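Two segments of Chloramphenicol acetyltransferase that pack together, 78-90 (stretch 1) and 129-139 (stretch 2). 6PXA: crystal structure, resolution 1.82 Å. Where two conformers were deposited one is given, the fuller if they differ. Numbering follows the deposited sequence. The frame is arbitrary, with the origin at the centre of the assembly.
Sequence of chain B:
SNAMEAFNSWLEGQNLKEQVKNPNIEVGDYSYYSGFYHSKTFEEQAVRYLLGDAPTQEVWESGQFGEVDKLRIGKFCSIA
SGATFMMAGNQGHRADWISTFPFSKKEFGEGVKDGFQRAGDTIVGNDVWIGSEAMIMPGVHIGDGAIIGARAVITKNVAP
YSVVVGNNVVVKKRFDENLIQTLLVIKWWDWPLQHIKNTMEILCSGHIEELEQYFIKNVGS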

ATOM      1  N   SER B  78      -0.191 -18.060   8.812  1.00 35.82           N
ATOM      2  CA  SER B  78       0.897 -17.678   7.912  1.00 41.10           C
ATOM      3  C   SER B  78       0.739 -16.197   7.649  1.00 37.29           C
ATOM      4  O   SER B  78      -0.244 -15.784   7.028  1.00 43.90           O
ATOM      5  N   ILE B  79       1.685 -15.398   8.134  1.00 40.85           N
ATOM      6  CA  ILE B  79       1.614 -13.942   8.018  1.00 35.98           C
ATOM      7  C   ILE B  79       2.738 -13.469   7.096  1.00 34.90           C
ATOM      8  O   ILE B  79       3.923 -13.539   7.450  1.00 36.13           O
ATOM      9  N   ALA B  80       2.373 -12.938   5.926  1.00 35.86           N
ATOM     10  CA  ALA B  80       3.375 -12.565   4.930  1.00 33.77           C
ATOM     11  C   ALA B  80       3.931 -11.160   5.169  1.00 37.74           C
ATOM     12  O   ALA B  80       3.404 -10.372   5.967  1.00 34.58           O
ATOM     13  N   SER B  81       4.999 -10.841   4.433  1.00 40.02           N
ATOM     14  CA  SER B  81       5.795  -9.646   4.715  1.00 38.18           C
ATOM     15  C   SER B  81       4.945  -8.381   4.617  1.00 41.83           C
ATOM     16  O   SER B  81       4.091  -8.248   3.733  1.00 36.55           O
ATOM     17  N   GLY B  82       5.162  -7.462   5.555  1.00 37.23           N
ATOM     18  CA  GLY B  82       4.477  -6.187   5.531  1.00 40.75           C
ATOM     19  C   GLY B  82       3.013  -6.212   5.910  1.00 37.74           C
ATOM     20  O   GLY B  82       2.372  -5.156   5.890  1.00 34.06           O
ATOM     21  N   ALA B  83       2.452  -7.368   6.235  1.00 33.10           N
ATOM     22  CA  ALA B  83       1.103  -7.383   6.777  1.00 40.15           C
ATOM     23  C   ALA B  83       1.050  -6.531   8.051  1.00 36.37           C
ATOM     24  O   ALA B  83       2.016  -6.457   8.814  1.00 36.66           O
ATOM     25  N   THR B  84      -0.050  -5.815   8.233  1.00 37.11           N
ATOM     26  CA  THR B  84      -0.129  -4.779   9.257  1.00 34.97           C
ATOM     27  C   THR B  84      -1.407  -4.940  10.064  1.00 33.41           C
ATOM     28  O   THR B  84      -2.503  -5.071   9.493  1.00 33.37           O
ATOM     29  N   PHE B  85      -1.255  -4.955  11.389  1.00 35.61           N
ATOM     30  CA  PHE B  85      -2.363  -4.923  12.342  1.00 34.24           C
ATOM     31  C   PHE B  85      -2.426  -3.536  12.971  1.00 30.12           C
ATOM     32  O   PHE B  85      -1.511  -3.122  13.696  1.00 32.08           O
ATOM     33  N   MET B  86      -3.491  -2.814  12.686  1.00 28.53           N
ATOM     34  CA  MET B  86      -3.635  -1.472  13.240  1.00 31.12           C
ATOM     35  C   MET B  86      -4.329  -1.561  14.592  1.00 33.65           C
ATOM     36  O   MET B  86      -5.470  -2.025  14.672  1.00 32.53           O
ATOM     37  N   MET B  87      -3.640  -1.135  15.652  1.00 32.93           N
ATOM     38  CA  MET B  87      -4.228  -1.206  16.976  1.00 32.02           C
ATOM     39  C   MET B  87      -4.597   0.208  17.406  1.00 39.76           C
ATOM     40  O   MET B  87      -4.559   1.139  16.594  1.00 38.00           O
ATOM     41  N   ALA B  88      -4.993   0.352  18.682  1.00 41.53           N
ATOM     42  CA  ALA B  88      -5.328   1.630  19.321  1.00 37.04           C
ATOM     43  C   ALA B  88      -6.617   2.251  18.791  1.00 36.70           C
ATOM     44  O   ALA B  88      -6.799   3.473  18.878  1.00 42.65           O
ATOM     45  N   GLY B  89      -7.536   1.437  18.283  1.00 35.17           N
ATOM     46  CA  GLY B  89      -8.871   1.943  17.974  1.00 36.58           C
ATOM     47  C   GLY B  89      -8.858   3.168  17.093  1.00 36.76           C
ATOM     48  O   GLY B  89      -8.150   3.229  16.078  1.00 39.78           O
ATOM     49  N   ASN B  90      -9.635   4.175  17.471  1.00 38.50           N
ATOM     50  CA  ASN B  90      -9.695   5.397  16.676  1.00 36.46           C
ATOM     51  C   ASN B  90      -8.526   6.333  16.932  1.00 37.82           C
ATOM     52  O   ASN B  90      -8.535   7.449  16.408  1.00 41.99           O
ATOM     53  N   TRP B 129      -4.162 -17.483   6.516  0.83 38.26           N
ATOM     54  CA  TRP B 129      -3.080 -17.025   5.655  0.83 38.01           C
ATOM     55  C   TRP B 129      -3.339 -15.561   5.326  0.83 36.50           C
ATOM     56  O   TRP B 129      -4.389 -15.230   4.766  0.83 35.54           O
ATOM     57  N   ILE B 130      -2.401 -14.692   5.692  1.00 36.93           N
ATOM     58  CA  ILE B 130      -2.541 -13.241   5.517  1.00 37.31           C
ATOM     59  C   ILE B 130      -1.460 -12.781   4.547  1.00 35.73           C
ATOM     60  O   ILE B 130      -0.268 -12.754   4.887  1.00 36.36           O
ATOM     61  N   GLY B 131      -1.881 -12.395   3.352  1.00 34.28           N
ATOM     62  CA  GLY B 131      -0.953 -12.047   2.298  1.00 34.80           C
ATOM     63  C   GLY B 131      -0.192 -10.762   2.565  1.00 35.16           C
ATOM     64  O   GLY B 131      -0.458  -9.994   3.508  1.00 35.89           O
ATOM     65  N   SER B 132       0.758 -10.507   1.660  1.00 31.94           N
ATOM     66  CA  SER B 132       1.738  -9.453   1.864  1.00 39.63           C
ATOM     67  C   SER B 132       1.057  -8.094   1.829  1.00 38.27           C
ATOM     68  O   SER B 132       0.204  -7.835   0.978  1.00 36.94           O
ATOM     69  N   GLU B 133       1.392  -7.251   2.801  1.00 35.77           N
ATOM     70  CA  GLU B 133       0.970  -5.850   2.824  1.00 33.72           C
ATOM     71  C   GLU B 133      -0.538  -5.697   2.977  1.00 35.69           C
ATOM     72  O   GLU B 133      -1.098  -4.603   2.748  1.00 33.00           O
ATOM     73  N   ALA B 134      -1.218  -6.744   3.433  1.00 34.40           N
ATOM     74  CA  ALA B 134      -2.595  -6.567   3.838  1.00 34.54           C
ATOM     75  C   ALA B 134      -2.607  -5.707   5.094  1.00 34.17           C
ATOM     76  O   ALA B 134      -1.629  -5.665   5.851  1.00 32.63           O
ATOM     77  N   MET B 135      -3.674  -4.943   5.260  1.00 33.75           N
ATOM     78  CA  MET B 135      -3.846  -4.113   6.442  1.00 38.99           C
ATOM     79  C   MET B 135      -5.135  -4.492   7.148  1.00 34.13           C
ATOM     80  O   MET B 135      -6.219  -4.390   6.559  1.00 38.85           O
ATOM     81  N   ILE B 136      -5.005  -4.872   8.416  1.00 35.78           N
ATOM     82  CA  ILE B 136      -6.100  -5.343   9.271  1.00 33.45           C
ATOM     83  C   ILE B 136      -6.473  -4.211  10.233  1.00 29.87           C
ATOM     84  O   ILE B 136      -5.673  -3.829  11.097  1.00 31.89           O
ATOM     85  N   MET B 137      -7.672  -3.661  10.083  1.00 27.44           N
ATOM     86  CA  MET B 137      -8.070  -2.482  10.848  1.00 33.16           C
ATOM     87  C   MET B 137      -8.575  -2.881  12.237  1.00 31.72           C
ATOM     88  O   MET B 137      -8.819  -4.061  12.501  1.00 35.52           O
ATOM     89  N   PRO B 138      -8.716  -1.916  13.170  1.00 35.92           N
ATOM     90  CA  PRO B 138      -9.039  -2.285  14.565  1.00 33.09           C
ATOM     91  C   PRO B 138     -10.371  -2.994  14.698  1.00 36.04           C
ATOM     92  O   PRO B 138     -11.329  -2.712  13.975  1.00 37.99           O
ATOM     93  N   GLY B 139     -10.419  -3.931  15.651  1.00 34.82           N
ATOM     94  CA  GLY B 139     -11.638  -4.582  16.061  1.00 34.92           C
ATOM     95  C   GLY B 139     -12.130  -5.721  15.194  1.00 37.50           C
ATOM     96  O   GLY B 139     -13.156  -6.305  15.529  1.00 37.78           O
TER

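The two stretches run in parallel and in register, each as two short strands separated by a type II turn, Ala 80 to Ala 83 in one and Gly 131 to Ala 134 in the other. Along the strands and at their ends, backbone groups satisfy one another. Ile 130 N donates to Ser 78 O (2.8 Å) and Ala 80 N to Ile 130 O (2.8 Å); after the turns, Thr 84 N donates to Ala 134 O (2.9 Å), Ile 136 N to Thr 84 O (2.7 Å) and Met 86 N to Ile 136 O (2.9 Å).

At the turns a side chain joins in. Ser 132, with chi1 t, donates from OG to Ser 81 O at 2.7 Å, and the same oxygen takes a weak bond from Glu 133 N at 3.0 Å. A small hydroxyl suits this place because it reaches a carbonyl of the neighbouring turn from a CB that points sideways. Thr 84, chi1 m, turns its hydroxyl back on its own stretch, OG1 donating to Gly 82 O at 3.1 Å. Gly 82 has positive phi, which favours glycine, and a CB there would lie only 3.1 Å from Glu 133 CG. The CB of Glu 133 points away, and both its carboxylate oxygens are hydrogen-bonded elsewhere in the structure, as are Ser 78 OG and Ser 81 OG.

One face of the sheet, carrying Ile 79, Phe 85, Ile 130 and Ile 136, is apolar and needs no polar partners. Ile 130 (m, t) makes two of these contacts: CG2 meets Ala 83 CB at 3.9 Å, while CD1 sits at the edge of the Phe 85 ring, 3.7 Å from CZ. Phe 85 (chi1 m) also brings CD1 to 3.7 Å from Ile 136 CB. On the other face, Ser 78 CB lies 3.9 Å from Trp 129 CD1, and Thr 84 CB 4.0 Å from Met 135 CG.

Met 86, m at all three chi angles, points toward stretch 2. Its CG is 3.8 Å from Met 135 SD and a tight 3.1 Å from Met 137 CE; the CB of Met 137 points away, but its flexible chain (m, m, p) brings its end back. Pro 138 points toward stretch 1, its CD 4.1 Å from Met 86 CB and its CG 3.4 Å from Met 86 O. That oxygen also lies near a water: water 1 has Met 86 O (2.6 Å) and Ile 136 O (2.9 Å) both within donating reach, between the two stretches.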

ATOM      1  CB  SER B  78       0.854 -18.466   6.599  1.00 42.73           C
ATOM      2  OG  SER B  78       1.040 -19.853   6.848  1.00 49.51           O
ATOM      3  CB  ILE B  79       1.676 -13.256   9.389  1.00 35.34           C
ATOM      4  CG1 ILE B  79       0.511 -13.745  10.268  1.00 36.12           C
ATOM      5  CG2 ILE B  79       1.631 -11.742   9.196  1.00 37.39           C
ATOM      6  CD1 ILE B  79       0.392 -12.999  11.588  1.00 38.98           C
ATOM      7  CB  ALA B  80       2.798 -12.669   3.511  1.00 33.43           C
ATOM      8  CB  SER B  81       6.973  -9.562   3.752  1.00 33.76           C
ATOM      9  OG  SER B  81       7.947  -8.620   4.185  1.00 36.98           O
ATOM     10  CB  ALA B  83       0.659  -8.822   7.045  1.00 40.73           C
ATOM     11  CB  THR B  84      -0.070  -3.377   8.627  1.00 39.34           C
ATOM     12  OG1 THR B  84       1.204  -3.201   7.987  1.00 40.24           O
ATOM     13  CG2 THR B  84      -0.217  -2.314   9.698  1.00 53.17           C
ATOM     14  CB  PHE B  85      -2.196  -6.008  13.400  1.00 34.71           C
ATOM     15  CG  PHE B  85      -2.136  -7.389  12.806  1.00 36.17           C
ATOM     16  CD1 PHE B  85      -3.304  -8.083  12.522  1.00 33.82           C
ATOM     17  CD2 PHE B  85      -0.916  -7.966  12.490  1.00 37.87           C
ATOM     18  CE1 PHE B  85      -3.250  -9.346  11.952  1.00 36.94           C
ATOM     19  CE2 PHE B  85      -0.849  -9.225  11.914  1.00 41.15           C
ATOM     20  CZ  PHE B  85      -2.035  -9.918  11.652  1.00 40.55           C
ATOM     21  CB  MET B  86      -4.413  -0.581  12.282  1.00 32.27           C
ATOM     22  CG  MET B  86      -3.689  -0.419  10.916  1.00 34.56           C
ATOM     23  SD  MET B  86      -2.208   0.565  10.928  1.00 38.81           S
ATOM     24  CE  MET B  86      -2.955   2.203  10.912  1.00 40.55           C
ATOM     25  CB  MET B  87      -3.275  -1.920  17.927  1.00 34.57           C
ATOM     26  CG  MET B  87      -2.901  -3.368  17.475  1.00 34.64           C
ATOM     27  SD  MET B  87      -4.327  -4.418  17.098  1.00 36.94           S
ATOM     28  CE  MET B  87      -4.960  -4.737  18.772  1.00 32.99           C
ATOM     29  CB  ALA B  88      -4.180   2.644  19.213  1.00 39.40           C
ATOM     30  CB  ASN B  90     -11.010   6.141  16.945  1.00 44.05           C
ATOM     31  CG  ASN B  90     -11.113   6.692  18.382  1.00 44.92           C
ATOM     32  OD1 ASN B  90     -10.268   6.426  19.239  1.00 40.27           O
ATOM     33  ND2 ASN B  90     -12.163   7.470  18.633  1.00 44.42           N
ATOM     34  CB  TRP B 129      -3.037 -17.874   4.385  0.83 39.58           C
ATOM     35  CG  TRP B 129      -2.020 -17.487   3.356  0.83 39.32           C
ATOM     36  CD1 TRP B 129      -0.839 -16.828   3.549  0.83 37.54           C
ATOM     37  CD2 TRP B 129      -2.101 -17.768   1.959  0.83 40.28           C
ATOM     38  NE1 TRP B 129      -0.182 -16.663   2.340  0.83 37.74           N
ATOM     39  CE2 TRP B 129      -0.934 -17.244   1.355  0.83 40.33           C
ATOM     40  CE3 TRP B 129      -3.053 -18.404   1.155  0.83 38.23           C
ATOM     41  CZ2 TRP B 129      -0.702 -17.329  -0.013  0.83 39.98           C
ATOM     42  CZ3 TRP B 129      -2.812 -18.484  -0.210  0.83 36.64           C
ATOM     43  CH2 TRP B 129      -1.652 -17.947  -0.771  0.83 38.55           C
ATOM     44  CB  ILE B 130      -2.458 -12.472   6.851  1.00 39.23           C
ATOM     45  CG1 ILE B 130      -3.546 -12.952   7.825  1.00 41.66           C
ATOM     46  CG2 ILE B 130      -2.546 -10.951   6.620  1.00 35.17           C
ATOM     47  CD1 ILE B 130      -3.535 -12.252   9.148  1.00 48.91           C
ATOM     48  CB  SER B 132       2.832  -9.519   0.803  1.00 38.20           C
ATOM     49  OG  SER B 132       3.866  -8.577   1.098  1.00 37.63           O
ATOM     50  CB  GLU B 133       1.491  -5.118   1.557  1.00 30.41           C
ATOM     51  CG  GLU B 133       3.001  -4.951   1.599  1.00 33.52           C
ATOM     52  CD  GLU B 133       3.569  -4.100   0.466  1.00 37.85           C
ATOM     53  OE1 GLU B 133       4.761  -4.262   0.211  1.00 43.26           O
ATOM     54  OE2 GLU B 133       2.847  -3.277  -0.136  1.00 37.88           O
ATOM     55  CB  ALA B 134      -3.280  -7.918   4.098  1.00 36.19           C
ATOM     56  CB  MET B 135      -3.855  -2.631   6.095  1.00 41.78           C
ATOM     57  CG  MET B 135      -3.435  -1.783   7.282  1.00 46.97           C
ATOM     58  SD  MET B 135      -3.762  -0.016   7.088  1.00 46.99           S
ATOM     59  CE  MET B 135      -2.106   0.533   6.649  1.00 49.51           C
ATOM     60  CB  ILE B 136      -5.687  -6.595  10.053  1.00 35.91           C
ATOM     61  CG1 ILE B 136      -5.103  -7.656   9.126  1.00 35.66           C
ATOM     62  CG2 ILE B 136      -6.872  -7.176  10.781  1.00 41.22           C
ATOM     63  CD1 ILE B 136      -6.091  -8.115   8.097  1.00 36.79           C
ATOM     64  CB  MET B 137      -9.119  -1.700  10.064  1.00 30.74           C
ATOM     65  CG  MET B 137      -8.652  -1.188   8.681  1.00 37.75           C
ATOM     66  SD  MET B 137      -7.339   0.008   8.736  1.00 44.19           S
ATOM     67  CE  MET B 137      -6.005  -0.999   8.923  1.00 35.75           C
ATOM     68  CB  PRO B 138      -9.069  -0.937  15.303  1.00 36.26           C
ATOM     69  CG  PRO B 138      -8.206   0.010  14.422  1.00 32.38           C
ATOM     70  CD  PRO B 138      -8.480  -0.461  13.020  1.00 35.70           C
TER
HETATM   71  O   HOH W   1      -5.886  -4.518  13.940  1.00 32.78           O